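Local coordinates for protein glycoside Hydrolase (Bacteroides uniformis, PDB 5T99) that probably hydrolyses terminal beta-galactosidic bonds in agarose-derived sugars, as a family 2 glycoside hydrolase whose pocket holds the galactosidase-type inhibitor D-galacto-isofagomine, at residues Val116-Gly120 and Val121-Glu125; Ile135-Thr138 and Lys139-Ile143; Cys294-Asp298 and Gly299-Asn303; Ala531-Pro534 and Asp535-Phe538; Val765-Asn769 and Ala770-Glu774. One frame throughout, in Å; residues are numbered along the deposited sequence.

Overall arrangement
The five contacts are all local and follow one another in series along the chain; none nests within or crosses another. Contact 1 closes a beta hairpin, strands 114-118 and 121-126, in the sugar-binding domain. Contact 2 turns the chain just after strand 133-136 and touches contact 1 through Tyr-140 and Ile-135, so the two link both sheets of that domain. Contact 3, the hairpin 293-296 and 299-302, leads into the TIM barrel. Contact 4 starts helix 534-543 on the barrel, and its centre lies about 25 Å from that of contact 3. Contact 5 shapes a loop of the C-terminal domain, its nearest atoms about 16 Å from contact 4.

Contact 1 (Val116-Gly120 and Val121-Glu125); sequences VWING and VKVGE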
loop_
_atom_site.group_PDB
_atom_site.type_symbol
_atom_site.label_atom_id
_atom_site.label_comp_id
_atom_site.label_asym_id
_atom_site.label_seq_id
_atom_site.Cartn_x
_atom_site.Cartn_y
_atom_site.Cartn_z
ATOM N N VAL A 116 -21.217 -15.997 5.569
ATOM C CA VAL A 116 -21.072 -15.935 7.030
ATOM C C VAL A 116 -22.332 -16.426 7.739
ATOM O O VAL A 116 -23.448 -16.072 7.348
ATOM C CB VAL A 116 -20.710 -14.509 7.528
ATOM C CG1 VAL A 116 -20.483 -14.496 9.038
ATOM C CG2 VAL A 116 -19.473 -13.987 6.800
ATOM N N TRP A 117 -22.124 -17.237 8.780
ATOM C CA TRP A 117 -23.199 -17.797 9.610
ATOM C C TRP A 117 -22.956 -17.485 11.086
ATOM O O TRP A 117 -21.817 -17.490 11.540
ATOM C CB TRP A 117 -23.273 -19.325 9.464
ATOM C CG TRP A 117 -23.639 -19.834 8.099
ATOM C CD1 TRP A 117 -24.888 -20.172 7.652
ATOM C CD2 TRP A 117 -22.744 -20.090 7.013
ATOM N NE1 TRP A 117 -24.825 -20.614 6.352
ATOM C CE2 TRP A 117 -23.517 -20.582 5.938
ATOM C CE3 TRP A 117 -21.360 -19.954 6.843
ATOM C CZ2 TRP A 117 -22.948 -20.934 4.703
ATOM C CZ3 TRP A 117 -20.793 -20.313 5.620
ATOM C CH2 TRP A 117 -21.586 -20.793 4.567
ATOM N N ILE A 118 -24.034 -17.241 11.827
ATOM C CA ILE A 118 -23.982 -17.161 13.299
ATOM C C ILE A 118 -24.975 -18.193 13.868
ATOM O O ILE A 118 -26.178 -18.164 13.560
ATOM C CB ILE A 118 -24.219 -15.719 13.851
ATOM C CG1 ILE A 118 -24.086 -15.671 15.383
ATOM C CG2 ILE A 118 -25.576 -15.168 13.459
ATOM C CD1 ILE A 118 -22.682 -15.879 15.893
ATOM N N ASN A 119 -24.450 -19.120 14.669
ATOM C CA ASN A 119 -25.241 -20.223 15.228
ATOM C C ASN A 119 -26.082 -20.966 14.168
ATOM O O ASN A 119 -27.258 -21.284 14.396
ATOM C CB ASN A 119 -26.105 -19.702 16.381
ATOM C CG ASN A 119 -25.269 -19.141 17.513
ATOM O OD1 ASN A 119 -24.183 -19.644 17.791
ATOM N ND2 ASN A 119 -25.770 -18.094 18.175
ATOM N N GLY A 120 -25.463 -21.215 13.011
ATOM C CA GLY A 120 -26.124 -21.860 11.881
ATOM C C GLY A 120 -26.944 -20.983 10.937
ATOM O O GLY A 120 -27.252 -21.424 9.836
ATOM N N VAL A 121 -27.314 -19.763 11.330
ATOM C CA VAL A 121 -28.130 -18.914 10.463
ATOM C C VAL A 121 -27.246 -18.050 9.583
ATOM O O VAL A 121 -26.402 -17.316 10.084
ATOM C CB VAL A 121 -29.074 -17.995 11.255
ATOM C CG1 VAL A 121 -29.995 -17.234 10.306
ATOM C CG2 VAL A 121 -29.887 -18.800 12.259
ATOM N N LYS A 122 -27.470 -18.124 8.271
ATOM C CA LYS A 122 -26.744 -17.311 7.293
ATOM C C LYS A 122 -27.104 -15.849 7.495
ATOM O O LYS A 122 -28.283 -15.511 7.519
ATOM C CB LYS A 122 -27.108 -17.748 5.872
ATOM C CG LYS A 122 -26.226 -17.163 4.773
ATOM C CD LYS A 122 -26.146 -18.136 3.597
ATOM C CE LYS A 122 -25.523 -17.515 2.358
ATOM N NZ LYS A 122 -26.337 -16.399 1.785
ATOM N N VAL A 123 -26.093 -15.002 7.668
ATOM C CA VAL A 123 -26.299 -13.574 7.971
ATOM C C VAL A 123 -25.449 -12.612 7.120
ATOM O O VAL A 123 -25.436 -11.402 7.367
ATOM C CB VAL A 123 -26.054 -13.286 9.479
ATOM C CG1 VAL A 123 -27.229 -13.781 10.316
ATOM C CG2 VAL A 123 -24.737 -13.904 9.956
ATOM N N GLY A 124 -24.767 -13.142 6.104
ATOM C CA GLY A 124 -23.803 -12.358 5.345
ATOM C C GLY A 124 -23.318 -13.100 4.124
ATOM O O GLY A 124 -23.103 -14.313 4.170
ATOM N N GLU A 125 -23.160 -12.366 3.031
ATOM C CA GLU A 125 -22.628 -12.921 1.800
ATOM C C GLU A 125 -21.965 -11.798 1.020
ATOM O O GLU A 125 -22.630 -10.847 0.638
ATOM C CB GLU A 125 -23.746 -13.567 0.981
ATOM C CG GLU A 125 -23.271 -14.192 -0.327
ATOM C CD GLU A 125 -24.274 -15.155 -0.922
ATOM O OE1 GLU A 125 -24.712 -14.933 -2.065
ATOM O OE2 GLU A 125 -24.629 -16.140 -0.250
#
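Backbone bonding between Val-116 and the pair Val-123 and Gly-124 shows how a hairpin absorbs an extra residue. Val-116 N donates to Gly-124 O and Val-116 O accepts from Val-123 N, the latter at 2.9 Å and almost straight (176°). Two residues thus face one, a classic beta bulge, and the strands run at 138° to each other. Nearer the tip, Ile-118 and Val-121 bond in both directions around a type I' turn; the positive phi angles of Asn-119 and Gly-120 suit it, and a side chain on Gly-120 would press against the preceding carbonyl.

Apolar contacts occupy both faces. On one, the pyrrole part of Trp-117, through CD1 and NE1, meets the start of Lys-122 obliquely, NE1 3.7 Å from Lys-122 CB. On the other, Ile-118 CG2 lies 3.8 Å from Val-123 CG1. A salt bridge adds to the second strand: Lys-122, bent at its last torsion (chi4 -65°), brings NZ 2.7 Å from Glu-125 OE2, above the carboxylate plane.

Asn-119 bonds through OD1 to Val-148 N and through ND2 to Tyr-140 O. Strand 114-118 lies between 121-126 and 146-153, while Phe-133 and Ile-135 of strand 133-136 pack on Val-116.

Contact 2 (Ile135-Thr138 and Lys139-Ile143); sequences IDIT and KYLKI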
loop_
_atom_site.group_PDB
_atom_site.type_symbol
_atom_site.label_atom_id
_atom_site.label_comp_id
_atom_site.label_asym_id
_atom_site.label_seq_id
_atom_site.Cartn_x
_atom_site.Cartn_y
_atom_site.Cartn_z
ATOM N N ILE A 135 -21.874 -7.743 9.744
ATOM C CA ILE A 135 -23.030 -8.597 10.048
ATOM C C ILE A 135 -23.614 -8.174 11.395
ATOM O O ILE A 135 -22.868 -7.849 12.321
ATOM C CB ILE A 135 -22.672 -10.102 10.058
ATOM C CG1 ILE A 135 -21.926 -10.479 11.348
ATOM C CG2 ILE A 135 -21.865 -10.470 8.820
ATOM C CD1 ILE A 135 -21.464 -11.916 11.420
ATOM N N ASP A 136 -24.937 -8.169 11.499
ATOM C CA ASP A 136 -25.606 -7.893 12.766
ATOM C C ASP A 136 -26.005 -9.228 13.388
ATOM O O ASP A 136 -26.883 -9.923 12.870
ATOM C CB ASP A 136 -26.824 -6.990 12.542
ATOM C CG ASP A 136 -27.374 -6.416 13.833
ATOM O OD1 ASP A 136 -27.279 -7.082 14.880
ATOM O OD2 ASP A 136 -27.923 -5.296 13.811
ATOM N N ILE A 137 -25.360 -9.580 14.499
ATOM C CA ILE A 137 -25.656 -10.839 15.210
ATOM C C ILE A 137 -26.591 -10.701 16.431
ATOM O O ILE A 137 -26.795 -11.677 17.158
ATOM C CB ILE A 137 -24.364 -11.599 15.604
ATOM C CG1 ILE A 137 -23.583 -10.887 16.711
ATOM C CG2 ILE A 137 -23.490 -11.809 14.384
ATOM C CD1 ILE A 137 -22.579 -11.780 17.411
ATOM N N THR A 138 -27.172 -9.515 16.626
ATOM C CA THR A 138 -28.006 -9.209 17.788
ATOM C C THR A 138 -29.146 -10.201 18.036
ATOM O O THR A 138 -29.365 -10.616 19.170
ATOM C CB THR A 138 -28.624 -7.800 17.657
ATOM O OG1 THR A 138 -27.594 -6.852 17.357
ATOM C CG2 THR A 138 -29.353 -7.374 18.949
ATOM N N LYS A 139 -29.881 -10.555 16.987
ATOM C CA LYS A 139 -31.069 -11.416 17.135
ATOM C C LYS A 139 -30.740 -12.883 17.442
ATOM O O LYS A 139 -31.552 -13.571 18.050
ATOM C CB LYS A 139 -31.959 -11.331 15.889
ATOM C CG LYS A 139 -32.602 -9.972 15.729
ATOM C CD LYS A 139 -33.349 -9.839 14.414
ATOM C CE LYS A 139 -33.885 -8.421 14.245
ATOM N NZ LYS A 139 -35.006 -8.375 13.261
ATOM N N TYR A 140 -29.555 -13.339 17.038
ATOM C CA TYR A 140 -29.148 -14.732 17.185
ATOM C C TYR A 140 -28.170 -14.983 18.337
ATOM O O TYR A 140 -27.856 -16.139 18.635
ATOM C CB TYR A 140 -28.532 -15.202 15.876
ATOM C CG TYR A 140 -29.378 -14.831 14.679
ATOM C CD1 TYR A 140 -30.655 -15.385 14.504
ATOM C CD2 TYR A 140 -28.924 -13.906 13.736
ATOM C CE1 TYR A 140 -31.444 -15.043 13.413
ATOM C CE2 TYR A 140 -29.706 -13.557 12.643
ATOM C CZ TYR A 140 -30.960 -14.125 12.487
ATOM O OH TYR A 140 -31.732 -13.778 11.408
ATOM N N LEU A 141 -27.699 -13.916 18.986
ATOM C CA LEU A 141 -26.697 -14.030 20.047
ATOM C C LEU A 141 -27.297 -14.665 21.289
ATOM O O LEU A 141 -28.367 -14.273 21.722
ATOM C CB LEU A 141 -26.139 -12.649 20.408
ATOM C CG LEU A 141 -25.022 -12.550 21.453
ATOM C CD1 LEU A 141 -23.783 -13.302 21.008
ATOM C CD2 LEU A 141 -24.692 -11.092 21.717
ATOM N N LYS A 142 -26.584 -15.635 21.851
ATOM C CA LYS A 142 -27.020 -16.363 23.037
ATOM C C LYS A 142 -26.167 -15.940 24.225
ATOM O O LYS A 142 -24.970 -16.223 24.268
ATOM C CB LYS A 142 -26.877 -17.867 22.809
ATOM C CG LYS A 142 -27.620 -18.393 21.591
ATOM C CD LYS A 142 -27.447 -19.905 21.451
ATOM C CE LYS A 142 -28.145 -20.427 20.198
ATOM N NZ LYS A 142 -29.097 -21.531 20.519
ATOM N N ILE A 143 -26.786 -15.268 25.187
ATOM C CA ILE A 143 -26.076 -14.743 26.352
ATOM C C ILE A 143 -25.828 -15.881 27.344
ATOM O O ILE A 143 -26.743 -16.645 27.651
ATOM C CB ILE A 143 -26.884 -13.620 27.064
ATOM C CG1 ILE A 143 -27.228 -12.466 26.102
ATOM C CG2 ILE A 143 -26.120 -13.097 28.276
ATOM C CD1 ILE A 143 -26.030 -11.796 25.452
HETATM O O HOH W 1 -29.296 -9.024 14.483
HETATM O O HOH W 2 -30.283 -12.696 20.819
#
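Ile-137 O accepts the backbone N of Tyr-140 at 3.2 Å, a bent bond (137°) that approaches from well above the carbonyl plane and pulls the chain into a tight turn directly after strand 133-136. A water accepts from Lys-139 N at 3.0 Å and donates weakly to Asp-136 OD1, joining the two segments a second time.

The same Asp-136 oxygen organises the entry to the turn. It takes Thr-138 N at 3.0 Å, nearly in line with its C-O bond, and the Thr-138 hydroxyl through its syn lone pair. Both donors reach it because OG1 sits beside the backbone N of Thr-138 (chi1 -51°). A valine in place of Thr-138 would probably leave Asp-136 OD1 with one protein donor fewer and Val-103 N without the hydroxyl it bonds to. Further on, Ile-137 CD1 meets Leu-141 CD1 at 4.1 Å, and Leu-141 CB lies 3.5 Å from Ile-137 O. The Tyr-140 ring carries Lys-139 CB over the centre of one face, 4.3 Å above its plane.

The Asp-136 to Thr-138 bond makes an Asx turn, placed where the chain leaves the edge strand of one sheet and heads for strand 146-153 in the other, a crossing characteristic of the beta-sandwich sugar-binding domain of family 2 enzymes.

Contact 3 (Cys294-Asp298 and Gly299-Asn303); sequences CFTKD and GFFLN
Cys-294 and Phe-301 bond in both directions across two strands whose axes come within 4.6 Å and run nearly antiparallel (162°). The result is a tight beta hairpin, closed by a type I turn from Thr-296 to Gly-299, that precedes the first long strand of the TIM barrel. At the tip Thr-296 N donates to Gly-299 O at 3.0 Å, while the return bond from Gly-299 N is weak. The extended backbone of Gly-299, with phi 159°, would force any side chain into the Asp-298 carbonyl. Within the turn Thr-296 OG1 accepts Asp-298 N, an ST turn, and Asp-298 OD1 forms a salt bridge with Arg-546.

Phe-295 and Phe-300 share one face of the hairpin: Phe-295 CB touches Phe-300 CD1 at 3.8 Å. With CG of Phe-295 between its own N and carbonyl carbon (chi1 71°), the ring turns off toward Pro-446 and Ile-468. Phe-300 also meets Ile-468, as well as Ile-410 and Met-411, so this face covers the N-terminal ends of barrel strands.

The Cys-294 carbonyl is flanked by two rings. Its oxygen lies 3.9 Å above the centre of one Phe-300 face, and in the plane of the Phe-301 ring at its edge, 3.7 Å from Phe-301 CD2.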
loop_
_atom_site.group_PDB
_atom_site.type_symbol
_atom_site.label_atom_id
_atom_site.label_comp_id
_atom_site.label_asym_id
_atom_site.label_seq_id
_atom_site.Cartn_x
_atom_site.Cartn_y
_atom_site.Cartn_z
ATOM N N CYS A 294 -7.633 21.338 -4.546
ATOM C CA CYS A 294 -8.215 22.093 -5.636
ATOM C C CYS A 294 -7.522 21.635 -6.914
ATOM O O CYS A 294 -6.356 21.263 -6.883
ATOM C CB CYS A 294 -7.979 23.591 -5.387
ATOM S SG CYS A 294 -9.044 24.663 -6.351
ATOM N N PHE A 295 -8.238 21.636 -8.031
ATOM C CA PHE A 295 -7.626 21.313 -9.312
ATOM C C PHE A 295 -8.232 22.192 -10.405
ATOM O O PHE A 295 -9.397 22.600 -10.328
ATOM C CB PHE A 295 -7.800 19.818 -9.635
ATOM C CG PHE A 295 -9.210 19.447 -9.969
ATOM C CD1 PHE A 295 -9.657 19.477 -11.284
ATOM C CD2 PHE A 295 -10.114 19.135 -8.962
ATOM C CE1 PHE A 295 -10.982 19.180 -11.588
ATOM C CE2 PHE A 295 -11.437 18.828 -9.263
ATOM C CZ PHE A 295 -11.868 18.849 -10.578
ATOM N N THR A 296 -7.415 22.490 -11.405
ATOM C CA THR A 296 -7.869 23.091 -12.654
ATOM C C THR A 296 -7.362 22.220 -13.793
ATOM O O THR A 296 -6.669 21.215 -13.569
ATOM C CB THR A 296 -7.312 24.507 -12.818
ATOM O OG1 THR A 296 -5.901 24.451 -13.091
ATOM C CG2 THR A 296 -7.567 25.326 -11.538
ATOM N N LYS A 297 -7.681 22.614 -15.017
ATOM C CA LYS A 297 -7.095 21.960 -16.195
ATOM C C LYS A 297 -5.540 22.022 -16.214
ATOM O O LYS A 297 -4.901 21.210 -16.886
ATOM C CB LYS A 297 -7.688 22.566 -17.479
ATOM C CG LYS A 297 -7.262 24.000 -17.750
ATOM C CD LYS A 297 -8.075 24.645 -18.858
ATOM C CE LYS A 297 -7.444 25.972 -19.296
ATOM N NZ LYS A 297 -6.052 25.813 -19.839
ATOM N N ASP A 298 -4.951 22.980 -15.484
ATOM C CA ASP A 298 -3.496 23.222 -15.482
ATOM C C ASP A 298 -2.714 22.617 -14.334
ATOM O O ASP A 298 -1.489 22.710 -14.322
ATOM C CB ASP A 298 -3.220 24.721 -15.554
ATOM C CG ASP A 298 -3.655 25.324 -16.883
ATOM O OD1 ASP A 298 -3.661 24.612 -17.923
ATOM O OD2 ASP A 298 -3.997 26.523 -16.882
ATOM N N GLY A 299 -3.398 21.985 -13.383
ATOM C CA GLY A 299 -2.704 21.273 -12.304
ATOM C C GLY A 299 -3.524 21.033 -11.062
ATOM O O GLY A 299 -4.703 21.391 -10.996
ATOM N N PHE A 300 -2.870 20.420 -10.081
ATOM C CA PHE A 300 -3.475 20.067 -8.798
ATOM C C PHE A 300 -2.848 20.942 -7.713
ATOM O O PHE A 300 -1.664 21.310 -7.797
ATOM C CB PHE A 300 -3.258 18.572 -8.486
ATOM C CG PHE A 300 -4.270 17.996 -7.531
ATOM C CD1 PHE A 300 -5.413 17.359 -8.006
ATOM C CD2 PHE A 300 -4.090 18.098 -6.155
ATOM C CE1 PHE A 300 -6.360 16.841 -7.123
ATOM C CE2 PHE A 300 -5.029 17.588 -5.269
ATOM C CZ PHE A 300 -6.170 16.965 -5.750
ATOM N N PHE A 301 -3.643 21.268 -6.698
ATOM C CA PHE A 301 -3.228 22.194 -5.659
ATOM C C PHE A 301 -3.525 21.632 -4.273
ATOM O O PHE A 301 -4.623 21.146 -4.022
ATOM C CB PHE A 301 -3.916 23.552 -5.849
ATOM C CG PHE A 301 -3.535 24.244 -7.124
ATOM C CD1 PHE A 301 -2.532 25.207 -7.138
ATOM C CD2 PHE A 301 -4.174 23.920 -8.325
ATOM C CE1 PHE A 301 -2.164 25.842 -8.329
ATOM C CE2 PHE A 301 -3.806 24.533 -9.521
ATOM C CZ PHE A 301 -2.798 25.501 -9.522
ATOM N N LEU A 302 -2.525 21.718 -3.392
ATOM C CA LEU A 302 -2.637 21.333 -1.989
ATOM C C LEU A 302 -2.325 22.556 -1.125
ATOM O O LEU A 302 -1.234 23.131 -1.223
ATOM C CB LEU A 302 -1.657 20.189 -1.672
ATOM C CG LEU A 302 -1.589 19.730 -0.213
ATOM C CD1 LEU A 302 -2.934 19.188 0.244
ATOM C CD2 LEU A 302 -0.502 18.688 -0.017
ATOM N N ASN A 303 -3.278 22.955 -0.285
ATOM C CA ASN A 303 -3.101 24.114 0.606
ATOM C C ASN A 303 -2.659 25.391 -0.155
ATOM O O ASN A 303 -1.795 26.154 0.290
ATOM C CB ASN A 303 -2.151 23.738 1.764
ATOM C CG ASN A 303 -2.745 22.677 2.676
ATOM O OD1 ASN A 303 -3.961 22.658 2.894
ATOM N ND2 ASN A 303 -1.900 21.786 3.213
#

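Contact 4 (Ala531-Pro534 and Asp535-Phe538); sequences AYPP and DIEF
Tyr-532 and Glu-537 are joined by a side-chain hydrogen bond: the phenol OH donates to Glu-537 OE1 at 2.6 Å, with ring and carboxylate planes 36° apart. Glu-537 leads off anti to its backbone N and then folds at chi2 (63°), which brings the carboxylate back to the edge of the tyrosine ring. Beside it, Ile-536 CG2 touches Tyr-532 CD1 at 3.7 Å.

The carbonyls of the two prolines accept the first backbone bonds of the helix. Pro-533 O accepts Ile-536 N at 3.1 Å, and Pro-534 O takes Phe-538 N in a nearly straight bond (174°). That second carbonyl oxygen also sits 3.3 Å above one face of the Phe-538 ring, toward its rim, while the far end of the ring reaches back to the proline, with Phe-538 CZ 3.9 Å from Pro-534 CB.

Further out, Glu-537 OE2 bonds to Tyr-478 OH and Gln-541 NE2, which helps hold its carboxylate; Asp-535 OD1, in the same helical turn, meets Arg-676 and Ser-673, and the rings of Tyr-603 and Tyr-675 meet that of Phe-538.

Trp-530 of the ligand pocket lies just before this stretch, and the Tyr-532 side chain is about 10 Å from the bound D-galacto-isofagomine. Helix 534-543 joins the neighbouring parallel strands 490-495 and 549-552, the beta-alpha-beta crossover from which TIM barrels are built.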
loop_
_atom_site.group_PDB
_atom_site.type_symbol
_atom_site.label_atom_id
_atom_site.label_comp_id
_atom_site.label_asym_id
_atom_site.label_seq_id
_atom_site.Cartn_x
_atom_site.Cartn_y
_atom_site.Cartn_z
ATOM N N ALA A 531 6.086 -0.681 -22.521
ATOM C CA ALA A 531 6.976 -0.163 -21.509
ATOM C C ALA A 531 8.011 0.776 -22.099
ATOM O O ALA A 531 8.177 0.868 -23.316
ATOM C CB ALA A 531 7.652 -1.301 -20.762
ATOM N N TYR A 532 8.693 1.486 -21.211
ATOM C CA TYR A 532 9.772 2.388 -21.587
ATOM C C TYR A 532 10.548 2.772 -20.333
ATOM O O TYR A 532 9.993 2.716 -19.233
ATOM C CB TYR A 532 9.224 3.646 -22.281
ATOM C CG TYR A 532 8.055 4.287 -21.564
ATOM C CD1 TYR A 532 8.265 5.240 -20.571
ATOM C CD2 TYR A 532 6.743 3.937 -21.870
ATOM C CE1 TYR A 532 7.207 5.828 -19.905
ATOM C CE2 TYR A 532 5.669 4.526 -21.205
ATOM C CZ TYR A 532 5.911 5.473 -20.216
ATOM O OH TYR A 532 4.879 6.069 -19.529
ATOM N N PRO A 533 11.826 3.170 -20.479
ATOM C CA PRO A 533 12.600 3.508 -19.280
ATOM C C PRO A 533 12.087 4.781 -18.602
ATOM O O PRO A 533 11.466 5.598 -19.260
ATOM C CB PRO A 533 14.029 3.727 -19.811
ATOM C CG PRO A 533 14.021 3.251 -21.219
ATOM C CD PRO A 533 12.609 3.383 -21.707
ATOM N N PRO A 534 12.360 4.955 -17.297
ATOM C CA PRO A 534 11.950 6.169 -16.573
ATOM C C PRO A 534 12.362 7.493 -17.232
ATOM O O PRO A 534 11.632 8.493 -17.116
ATOM C CB PRO A 534 12.642 6.011 -15.214
ATOM C CG PRO A 534 12.733 4.541 -15.016
ATOM C CD PRO A 534 12.955 3.954 -16.387
ATOM N N ASP A 535 13.509 7.482 -17.911
ATOM C CA ASP A 535 14.062 8.670 -18.592
ATOM C C ASP A 535 13.042 9.275 -19.577
ATOM O O ASP A 535 12.959 10.497 -19.720
ATOM C CB ASP A 535 15.361 8.334 -19.376
ATOM C CG ASP A 535 16.335 7.433 -18.600
ATOM O OD1 ASP A 535 17.559 7.715 -18.568
ATOM O OD2 ASP A 535 15.876 6.416 -18.044
ATOM N N ILE A 536 12.292 8.400 -20.255
ATOM C CA ILE A 536 11.270 8.805 -21.228
ATOM C C ILE A 536 10.118 9.550 -20.540
ATOM O O ILE A 536 9.656 10.575 -21.054
ATOM C CB ILE A 536 10.734 7.579 -22.031
ATOM C CG1 ILE A 536 11.818 7.013 -22.960
ATOM C CG2 ILE A 536 9.473 7.912 -22.829
ATOM C CD1 ILE A 536 12.174 7.906 -24.139
ATOM N N GLU A 537 9.657 9.053 -19.391
ATOM C CA GLU A 537 8.594 9.759 -18.656
ATOM C C GLU A 537 9.087 11.125 -18.153
ATOM O O GLU A 537 8.397 12.136 -18.336
ATOM C CB GLU A 537 8.049 8.932 -17.495
ATOM C CG GLU A 537 6.728 9.455 -16.927
ATOM C CD GLU A 537 5.570 9.432 -17.909
ATOM O OE1 GLU A 537 5.477 8.479 -18.721
ATOM O OE2 GLU A 537 4.745 10.360 -17.848
ATOM N N PHE A 538 10.282 11.151 -17.556
ATOM C CA PHE A 538 10.876 12.410 -17.074
ATOM C C PHE A 538 10.909 13.455 -18.181
ATOM O O PHE A 538 10.525 14.609 -17.966
ATOM C CB PHE A 538 12.310 12.223 -16.533
ATOM C CG PHE A 538 12.428 11.242 -15.395
ATOM C CD1 PHE A 538 11.324 10.880 -14.605
ATOM C CD2 PHE A 538 13.659 10.693 -15.100
ATOM C CE1 PHE A 538 11.456 9.970 -13.580
ATOM C CE2 PHE A 538 13.802 9.782 -14.061
ATOM C CZ PHE A 538 12.704 9.419 -13.300
#

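Contact 5 (Val765-Asn769 and Ala770-Glu774); sequences VGNGN and AATTE
Asn-769 and Ala-771 form the middle one of three successive links in which a side-chain oxygen accepts the backbone N two residues on. Asn-769 OD1 takes Ala-771 N at 3.1 Å, although the donor stands far above the amide plane, 62° out of it. Before it, Asn-767 OD1 accepts Asn-769 N at 3.2 Å; after it, Thr-772 OG1 accepts Glu-774 N at 3.1 Å in a nearly straight bond (169°).

The first of these is an Asx turn and the last an ST turn, and together they shape the loop that leaves edge strand 761-766 in the C-terminal domain and faces residues of the barrel region such as Gln-519, Arg-583 and Tyr-586. Gln-519 NE2 donates to Asn-769 OD1 as well. A leucine in place of Asn-769 would probably leave both Ala-771 N and the Gln-519 amide without this acceptor.

The Asn-769 side chain, its CG anti to the backbone N (chi1 -176°), crosses Thr-772 obliquely, with ND2 3.6 Å from Thr-772 CB. The Thr-772 methyl CG2 also comes within 3.4 Å of Asn-769 O. Thr-772 OG1 donates to the anti lone pair of Glu-774 OE1 at 3.3 Å, while Glu-774 OE2 bonds to Lys-782 N and Asn-767 ND2 to Lys-782 O. A water accepts from Ala-770 N at 2.9 Å.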
loop_
_atom_site.group_PDB
_atom_site.type_symbol
_atom_site.label_atom_id
_atom_site.label_comp_id
_atom_site.label_asym_id
_atom_site.label_seq_id
_atom_site.Cartn_x
_atom_site.Cartn_y
_atom_site.Cartn_z
ATOM N N VAL A 765 11.189 -15.040 5.458
ATOM C CA VAL A 765 12.403 -14.731 4.706
ATOM C C VAL A 765 12.105 -14.360 3.261
ATOM O O VAL A 765 11.093 -14.762 2.714
ATOM C CB VAL A 765 13.382 -15.922 4.672
ATOM C CG1 VAL A 765 14.143 -16.039 5.985
ATOM C CG2 VAL A 765 12.660 -17.225 4.334
ATOM N N GLY A 766 13.010 -13.606 2.647
ATOM C CA GLY A 766 12.910 -13.278 1.227
ATOM C C GLY A 766 14.264 -12.948 0.639
ATOM O O GLY A 766 15.254 -12.842 1.370
ATOM N N ASN A 767 14.308 -12.817 -0.684
ATOM C CA ASN A 767 15.515 -12.337 -1.369
ATOM C C ASN A 767 15.321 -11.469 -2.638
ATOM O O ASN A 767 16.319 -11.071 -3.260
ATOM C CB ASN A 767 16.457 -13.523 -1.655
ATOM C CG ASN A 767 15.834 -14.589 -2.543
ATOM O OD1 ASN A 767 14.763 -14.410 -3.118
ATOM N ND2 ASN A 767 16.513 -15.721 -2.649
ATOM N N GLY A 768 14.072 -11.171 -3.016
ATOM C CA GLY A 768 13.791 -10.392 -4.221
ATOM C C GLY A 768 13.947 -11.118 -5.550
ATOM O O GLY A 768 13.908 -10.477 -6.614
ATOM N N ASN A 769 14.108 -12.443 -5.493
ATOM C CA ASN A 769 14.244 -13.268 -6.688
ATOM C C ASN A 769 12.864 -13.689 -7.120
ATOM O O ASN A 769 12.154 -14.364 -6.384
ATOM C CB ASN A 769 15.100 -14.517 -6.422
ATOM C CG ASN A 769 15.335 -15.357 -7.684
ATOM O OD1 ASN A 769 14.991 -14.966 -8.807
ATOM N ND2 ASN A 769 15.928 -16.515 -7.493
ATOM N N ALA A 770 12.512 -13.293 -8.333
ATOM C CA ALA A 770 11.192 -13.539 -8.878
ATOM C C ALA A 770 11.010 -14.979 -9.313
ATOM O O ALA A 770 9.894 -15.493 -9.264
ATOM C CB ALA A 770 10.943 -12.614 -10.058
ATOM N N ALA A 771 12.099 -15.626 -9.732
ATOM C CA ALA A 771 12.029 -16.955 -10.341
ATOM C C ALA A 771 12.549 -18.074 -9.430
ATOM O O ALA A 771 13.246 -18.966 -9.878
ATOM C CB ALA A 771 12.788 -16.937 -11.664
ATOM N N THR A 772 12.188 -18.033 -8.157
ATOM C CA THR A 772 12.491 -19.123 -7.235
ATOM C C THR A 772 11.197 -19.657 -6.654
ATOM O O THR A 772 10.164 -18.991 -6.709
ATOM C CB THR A 772 13.443 -18.691 -6.091
ATOM O OG1 THR A 772 13.598 -19.768 -5.163
ATOM C CG2 THR A 772 12.925 -17.468 -5.334
ATOM N N THR A 773 11.277 -20.859 -6.094
ATOM C CA THR A 773 10.157 -21.488 -5.399
ATOM C C THR A 773 10.436 -21.713 -3.908
ATOM O O THR A 773 9.704 -22.456 -3.254
ATOM C CB THR A 773 9.801 -22.843 -6.053
ATOM O OG1 THR A 773 10.956 -23.696 -6.049
ATOM C CG2 THR A 773 9.303 -22.638 -7.484
ATOM N N GLU A 774 11.479 -21.083 -3.364
ATOM C CA GLU A 774 11.743 -21.168 -1.922
ATOM C C GLU A 774 10.553 -20.661 -1.142
ATOM O O GLU A 774 9.964 -19.651 -1.506
ATOM C CB GLU A 774 12.940 -20.321 -1.517
ATOM C CG GLU A 774 14.288 -20.925 -1.839
ATOM C CD GLU A 774 15.386 -19.893 -1.706
ATOM O OE1 GLU A 774 15.488 -19.020 -2.599
ATOM O OE2 GLU A 774 16.126 -19.947 -0.700
HETATM O O HOH W 3 14.079 -11.386 -9.885
#